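Local structure of transcriptional regulator, GntR family (Ralstonia eutropha, 3IHU) at residues Thr20-Ile25 / Gln61-Glu66; Gly37-Glu42 / Gly76-Arg81. The protein probably binds DNA as a transcription factor of the GntR family, joining a winged helix-turn-helix domain to a helical FCD domain. All coordinates share one frame; numbering follows the deposited sequence.

In the fold
Both contacts belong to the GntR-type winged helix-turn-helix domain, their centres about 12 Å apart. Contact 1 packs helix 17-31 on the end of helix 53-65; contact 2 pairs strand 39-40 with strand 77-79 in the small antiparallel sheet. Along the chain the segments alternate, because helix 17-31 is followed, after a loop, by strand 39-40, while helix 53-65 precedes the hairpin of strands 69-71 and 77-79. The two meet through Ile25 CD1 and Leu40 CD1, 4.0 Å apart, where the helical layer rests on the sheet. Leu63 reaches the same sheet through Val69, and Ile79 touches Leu29 of helix 17-31.

Contact 1: residues Thr20-Ile25 / Gln61-Glu66; sequences TVFFGI and QRLAAE
Phe22 and Arg62 meet in a helix-to-helix packing contact that joins helix 17-31, the first of the DNA-binding domain, to the C-terminal end of helix 53-65. The segment axes approach to 9.9 Å at 45°. Phe22 bridges the gap: its side chain leaves its helix toward the second one, and chi1 of -179° sets CG anti to the backbone N; the ring then meets Arg62, Leu63 and Glu66. The guanidinium of Arg62 lies nearly flat over one ring face, the planes 21° apart and CZ 4.3 Å from the ring centroid, a cation-pi stack. Its closest atom is NH2, 3.5 Å from CD2 of Phe22, while Arg62 CB touches CD1 and CE1 of the same ring. A bend at chi3 turns NE of Arg62 back over the ring. Beyond the stack, NH1 forms a salt bridge with Asp19 and a hydrogen bond with Ser18, so the charged group is tied to the beginning of the helix that carries Phe22. At the ring's edge, Glu66 CG comes within 3.8 Å of Phe22 CZ. The buried side of the interface is apolar: Leu63 splits its methyls, CD2 lying 3.7 Å from Phe22 CD1 and CD1 3.6 Å from Ile25 CD1. Phe49 of helix 42-49 also packs on Ile25, completing the three-helix core characteristic of a winged helix-turn-helix domain.

Contact 2: residues Gly37-Glu42 / Gly76-Arg81; sequences GQRLVE and GAVIRR
Strand 39-40 pairs with strand 77-79 in the antiparallel sheet of the winged helix-turn-helix domain, with 77-79 as the central strand and 69-71 on its other side; 69-71 and 77-79 form the wing hairpin. Leu40 and Ala77 form a hydrogen-bonded pair: Leu40 N gives a nearly straight bond to Ala77 O (2.8 Å, 168°), and Ala77 N returns one to Leu40 O at 3.2 Å. Farther along, Ile79 N binds Gln38 O at 2.8 Å, and Gly37 N closes the series on Ile79 O at 2.9 Å. Gly37 adopts a positive phi of 91°, a conformation suited to glycine, and its CA lies under one face of the Arg81 guanidinium. Leu40 and Ile79 turn into the domain, CD1 of Leu40 lying 3.9 Å from Ile79 CG1; Ile25 and Leu29 of helix 17-31 cover them. Arg39 and Val78, a non-hydrogen-bonded pair, share the other face of the sheet. Chi2 of -104° brings Arg39 CD alongside Val78 CG2, and the two side chains then cross obliquely; Val78 CG2 sits over one face of the guanidinium, 3.6 Å from Arg39 CZ.

Contact 1: residues Thr20-Ile25 / Gln61-Glu66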
loop_
_atom_site.group_PDB
_atom_site.type_symbol
_atom_site.label_atom_id
_atom_site.label_comp_id
_atom_site.label_asym_id
_atom_site.label_seq_id
_atom_site.Cartn_x
_atom_site.Cartn_y
_atom_site.Cartn_z
ATOM N N THR A 20 2.229 1.109 -15.802
ATOM C CA THR A 20 0.865 1.595 -15.731
ATOM C C THR A 20 -0.096 0.447 -15.433
ATOM O O THR A 20 -1.072 0.631 -14.723
ATOM C CB THR A 20 0.379 2.310 -17.021
ATOM O OG1 THR A 20 -0.001 1.335 -17.986
ATOM C CG2 THR A 20 1.417 3.281 -17.616
ATOM N N VAL A 21 0.192 -0.743 -15.947
ATOM C CA VAL A 21 -0.572 -1.950 -15.566
ATOM C C VAL A 21 -0.198 -2.466 -14.163
ATOM O O VAL A 21 -1.062 -2.900 -13.355
ATOM C CB VAL A 21 -0.367 -3.061 -16.607
ATOM C CG1 VAL A 21 -1.184 -4.272 -16.257
ATOM C CG2 VAL A 21 -0.704 -2.537 -18.018
ATOM N N PHE A 22 1.088 -2.472 -13.874
ATOM C CA PHE A 22 1.566 -2.954 -12.570
ATOM C C PHE A 22 0.959 -2.127 -11.435
ATOM O O PHE A 22 0.325 -2.671 -10.522
ATOM C CB PHE A 22 3.078 -2.877 -12.519
ATOM C CG PHE A 22 3.688 -3.375 -11.232
ATOM C CD1 PHE A 22 3.817 -4.725 -10.984
ATOM C CD2 PHE A 22 4.189 -2.475 -10.300
ATOM C CE1 PHE A 22 4.422 -5.182 -9.818
ATOM C CE2 PHE A 22 4.790 -2.939 -9.121
ATOM C CZ PHE A 22 4.895 -4.289 -8.895
ATOM N N PHE A 23 1.092 -0.816 -11.532
ATOM C CA PHE A 23 0.551 0.058 -10.504
ATOM C C PHE A 23 -0.967 0.224 -10.595
ATOM O O PHE A 23 -1.637 0.372 -9.561
ATOM C CB PHE A 23 1.289 1.392 -10.507
ATOM C CG PHE A 23 2.718 1.265 -10.060
ATOM C CD1 PHE A 23 3.017 0.939 -8.724
ATOM C CD2 PHE A 23 3.765 1.451 -10.950
ATOM C CE1 PHE A 23 4.348 0.810 -8.294
ATOM C CE2 PHE A 23 5.091 1.311 -10.530
ATOM C CZ PHE A 23 5.380 0.996 -9.201
ATOM N N GLY A 24 -1.506 0.179 -11.810
ATOM C CA GLY A 24 -2.938 0.223 -12.017
ATOM C C GLY A 24 -3.716 -0.899 -11.358
ATOM O O GLY A 24 -4.818 -0.667 -10.819
ATOM N N ILE A 25 -3.174 -2.125 -11.389
ATOM C CA ILE A 25 -3.888 -3.243 -10.785
ATOM C C ILE A 25 -3.743 -3.171 -9.262
ATOM O O ILE A 25 -4.667 -3.439 -8.520
ATOM C CB ILE A 25 -3.434 -4.582 -11.352
ATOM C CG1 ILE A 25 -3.991 -4.751 -12.782
ATOM C CG2 ILE A 25 -3.888 -5.721 -10.453
ATOM C CD1 ILE A 25 -3.306 -5.867 -13.562
ATOM N N GLN A 61 3.897 -10.548 -15.136
ATOM C CA GLN A 61 5.080 -11.240 -14.589
ATOM C C GLN A 61 5.507 -10.585 -13.289
ATOM O O GLN A 61 5.749 -11.289 -12.308
ATOM C CB GLN A 61 6.271 -11.274 -15.600
ATOM N N ARG A 62 5.581 -9.251 -13.276
ATOM C CA ARG A 62 6.017 -8.514 -12.093
ATOM C C ARG A 62 5.017 -8.673 -10.924
ATOM O O ARG A 62 5.410 -8.770 -9.746
ATOM C CB ARG A 62 6.196 -7.033 -12.406
ATOM C CG ARG A 62 7.446 -6.689 -13.207
ATOM C CD ARG A 62 7.331 -5.340 -13.904
ATOM N NE ARG A 62 7.282 -4.236 -12.948
ATOM C CZ ARG A 62 7.041 -2.964 -13.271
ATOM N NH1 ARG A 62 6.807 -2.610 -14.538
ATOM N NH2 ARG A 62 7.034 -2.036 -12.324
ATOM N N LEU A 63 3.725 -8.667 -11.260
ATOM C CA LEU A 63 2.655 -8.868 -10.259
ATOM C C LEU A 63 2.695 -10.301 -9.653
ATOM O O LEU A 63 2.482 -10.478 -8.437
ATOM C CB LEU A 63 1.293 -8.595 -10.900
ATOM C CG LEU A 63 0.930 -7.126 -11.097
ATOM C CD1 LEU A 63 -0.281 -6.984 -12.009
ATOM C CD2 LEU A 63 0.758 -6.395 -9.715
ATOM N N ALA A 64 2.964 -11.312 -10.488
ATOM C CA ALA A 64 3.213 -12.662 -10.001
ATOM C C ALA A 64 4.449 -12.614 -9.093
ATOM O O ALA A 64 4.413 -13.151 -7.988
ATOM C CB ALA A 64 3.381 -13.645 -11.106
ATOM N N ALA A 65 5.501 -11.913 -9.508
ATOM C CA ALA A 65 6.691 -11.809 -8.650
ATOM C C ALA A 65 6.357 -11.299 -7.251
ATOM O O ALA A 65 6.915 -11.811 -6.279
ATOM C CB ALA A 65 7.785 -10.949 -9.296
ATOM N N GLU A 66 5.434 -10.326 -7.147
ATOM C CA GLU A 66 5.052 -9.681 -5.887
ATOM C C GLU A 66 3.956 -10.404 -5.113
ATOM O O GLU A 66 3.503 -9.921 -4.077
ATOM C CB GLU A 66 4.538 -8.252 -6.159
ATOM C CG GLU A 66 5.568 -7.340 -6.748
ATOM C CD GLU A 66 6.503 -6.782 -5.727
ATOM O OE1 GLU A 66 6.334 -7.124 -4.540
ATOM O OE2 GLU A 66 7.401 -5.998 -6.112
#

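Contact 2: residues Gly37-Glu42 / Gly76-Arg81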
loop_
_atom_site.group_PDB
_atom_site.type_symbol
_atom_site.label_atom_id
_atom_site.label_comp_id
_atom_site.label_asym_id
_atom_site.label_seq_id
_atom_site.Cartn_x
_atom_site.Cartn_y
_atom_site.Cartn_z
ATOM N N GLY A 37 -9.498 -12.800 -6.586
ATOM C CA GLY A 37 -10.220 -13.880 -7.299
ATOM C C GLY A 37 -10.559 -13.510 -8.715
ATOM O O GLY A 37 -11.081 -14.300 -9.491
ATOM N N GLN A 38 -10.281 -12.277 -9.099
ATOM C CA GLN A 38 -10.681 -11.878 -10.434
ATOM C C GLN A 38 -9.778 -12.507 -11.518
ATOM O O GLN A 38 -8.537 -12.586 -11.354
ATOM C CB GLN A 38 -10.618 -10.377 -10.551
ATOM C CG GLN A 38 -11.213 -9.887 -11.785
ATOM C CD GLN A 38 -11.285 -8.355 -11.804
ATOM O OE1 GLN A 38 -10.951 -7.700 -10.816
ATOM N NE2 GLN A 38 -11.663 -7.795 -12.937
ATOM N N ARG A 39 -10.432 -12.959 -12.575
ATOM C CA ARG A 39 -9.776 -13.452 -13.771
ATOM C C ARG A 39 -9.391 -12.334 -14.688
ATOM O O ARG A 39 -10.258 -11.572 -15.087
ATOM C CB ARG A 39 -10.744 -14.281 -14.565
ATOM C CG ARG A 39 -10.866 -15.610 -14.021
ATOM C CD ARG A 39 -10.124 -16.659 -14.848
ATOM N NE ARG A 39 -10.258 -17.863 -14.043
ATOM C CZ ARG A 39 -9.435 -18.898 -14.050
ATOM N NH1 ARG A 39 -8.379 -18.952 -14.873
ATOM N NH2 ARG A 39 -9.693 -19.886 -13.201
ATOM N N LEU A 40 -8.110 -12.192 -14.985
ATOM C CA LEU A 40 -7.665 -11.148 -15.880
ATOM C C LEU A 40 -7.369 -11.717 -17.240
ATOM O O LEU A 40 -6.694 -12.728 -17.358
ATOM C CB LEU A 40 -6.442 -10.458 -15.322
ATOM C CG LEU A 40 -6.594 -9.874 -13.939
ATOM C CD1 LEU A 40 -5.235 -9.354 -13.415
ATOM C CD2 LEU A 40 -7.697 -8.816 -13.957
ATOM N N VAL A 41 -7.898 -11.070 -18.270
ATOM C CA VAL A 41 -7.733 -11.468 -19.635
ATOM C C VAL A 41 -6.772 -10.456 -20.312
ATOM O O VAL A 41 -7.029 -9.240 -20.269
ATOM C CB VAL A 41 -9.126 -11.485 -20.350
ATOM C CG1 VAL A 41 -8.956 -11.746 -21.775
ATOM C CG2 VAL A 41 -10.048 -12.582 -19.722
ATOM N N GLU A 42 -5.690 -10.946 -20.938
ATOM C CA GLU A 42 -4.712 -10.079 -21.640
ATOM C C GLU A 42 -5.386 -8.976 -22.503
ATOM O O GLU A 42 -5.073 -7.814 -22.361
ATOM C CB GLU A 42 -3.733 -10.918 -22.498
ATOM C CG GLU A 42 -2.775 -10.115 -23.394
ATOM C CD GLU A 42 -1.616 -10.954 -23.982
ATOM O OE1 GLU A 42 -1.730 -11.309 -25.172
ATOM O OE2 GLU A 42 -0.615 -11.247 -23.247
ATOM N N GLY A 76 -3.178 -15.406 -19.440
ATOM C CA GLY A 76 -4.101 -14.831 -18.446
ATOM C C GLY A 76 -3.547 -14.881 -17.035
ATOM O O GLY A 76 -2.375 -15.212 -16.834
ATOM N N ALA A 77 -4.371 -14.470 -16.059
ATOM C CA ALA A 77 -3.931 -14.427 -14.664
ATOM C C ALA A 77 -5.145 -14.382 -13.749
ATOM O O ALA A 77 -6.248 -14.068 -14.200
ATOM C CB ALA A 77 -3.034 -13.223 -14.424
ATOM N N VAL A 78 -4.955 -14.708 -12.474
ATOM C CA VAL A 78 -6.041 -14.627 -11.503
ATOM C C VAL A 78 -5.479 -13.834 -10.345
ATOM O O VAL A 78 -4.369 -14.051 -9.925
ATOM C CB VAL A 78 -6.626 -16.062 -11.114
ATOM C CG1 VAL A 78 -7.686 -15.969 -10.032
ATOM C CG2 VAL A 78 -7.272 -16.674 -12.313
ATOM N N ILE A 79 -6.205 -12.835 -9.873
ATOM C CA ILE A 79 -5.759 -12.128 -8.714
ATOM C C ILE A 79 -5.872 -13.109 -7.508
ATOM O O ILE A 79 -6.865 -13.815 -7.350
ATOM C CB ILE A 79 -6.558 -10.789 -8.493
ATOM C CG1 ILE A 79 -6.424 -9.901 -9.735
ATOM C CG2 ILE A 79 -6.088 -10.068 -7.230
ATOM C CD1 ILE A 79 -7.073 -8.492 -9.590
ATOM N N ARG A 80 -4.841 -13.161 -6.705
ATOM C CA ARG A 80 -4.814 -14.105 -5.570
ATOM C C ARG A 80 -5.830 -13.711 -4.479
ATOM O O ARG A 80 -6.178 -12.542 -4.340
ATOM C CB ARG A 80 -3.394 -14.186 -4.985
ATOM C CG ARG A 80 -2.442 -14.941 -5.922
ATOM C CD ARG A 80 -1.072 -15.264 -5.258
ATOM N NE ARG A 80 -1.229 -16.244 -4.194
ATOM C CZ ARG A 80 -0.790 -16.092 -2.951
ATOM N NH1 ARG A 80 -0.100 -15.002 -2.593
ATOM N NH2 ARG A 80 -1.009 -17.049 -2.061
ATOM N N ARG A 81 -6.324 -14.709 -3.758
ATOM C CA ARG A 81 -6.957 -14.529 -2.458
ATOM C C ARG A 81 -6.082 -15.227 -1.478
ATOM O O ARG A 81 -5.621 -16.313 -1.777
ATOM C CB ARG A 81 -8.303 -15.256 -2.375
ATOM C CG ARG A 81 -9.436 -14.660 -3.134
ATOM C CD ARG A 81 -10.745 -15.375 -2.668
ATOM N NE ARG A 81 -11.933 -14.874 -3.383
ATOM C CZ ARG A 81 -12.449 -15.408 -4.491
ATOM N NH1 ARG A 81 -11.914 -16.486 -5.049
ATOM N NH2 ARG A 81 -13.519 -14.868 -5.051
#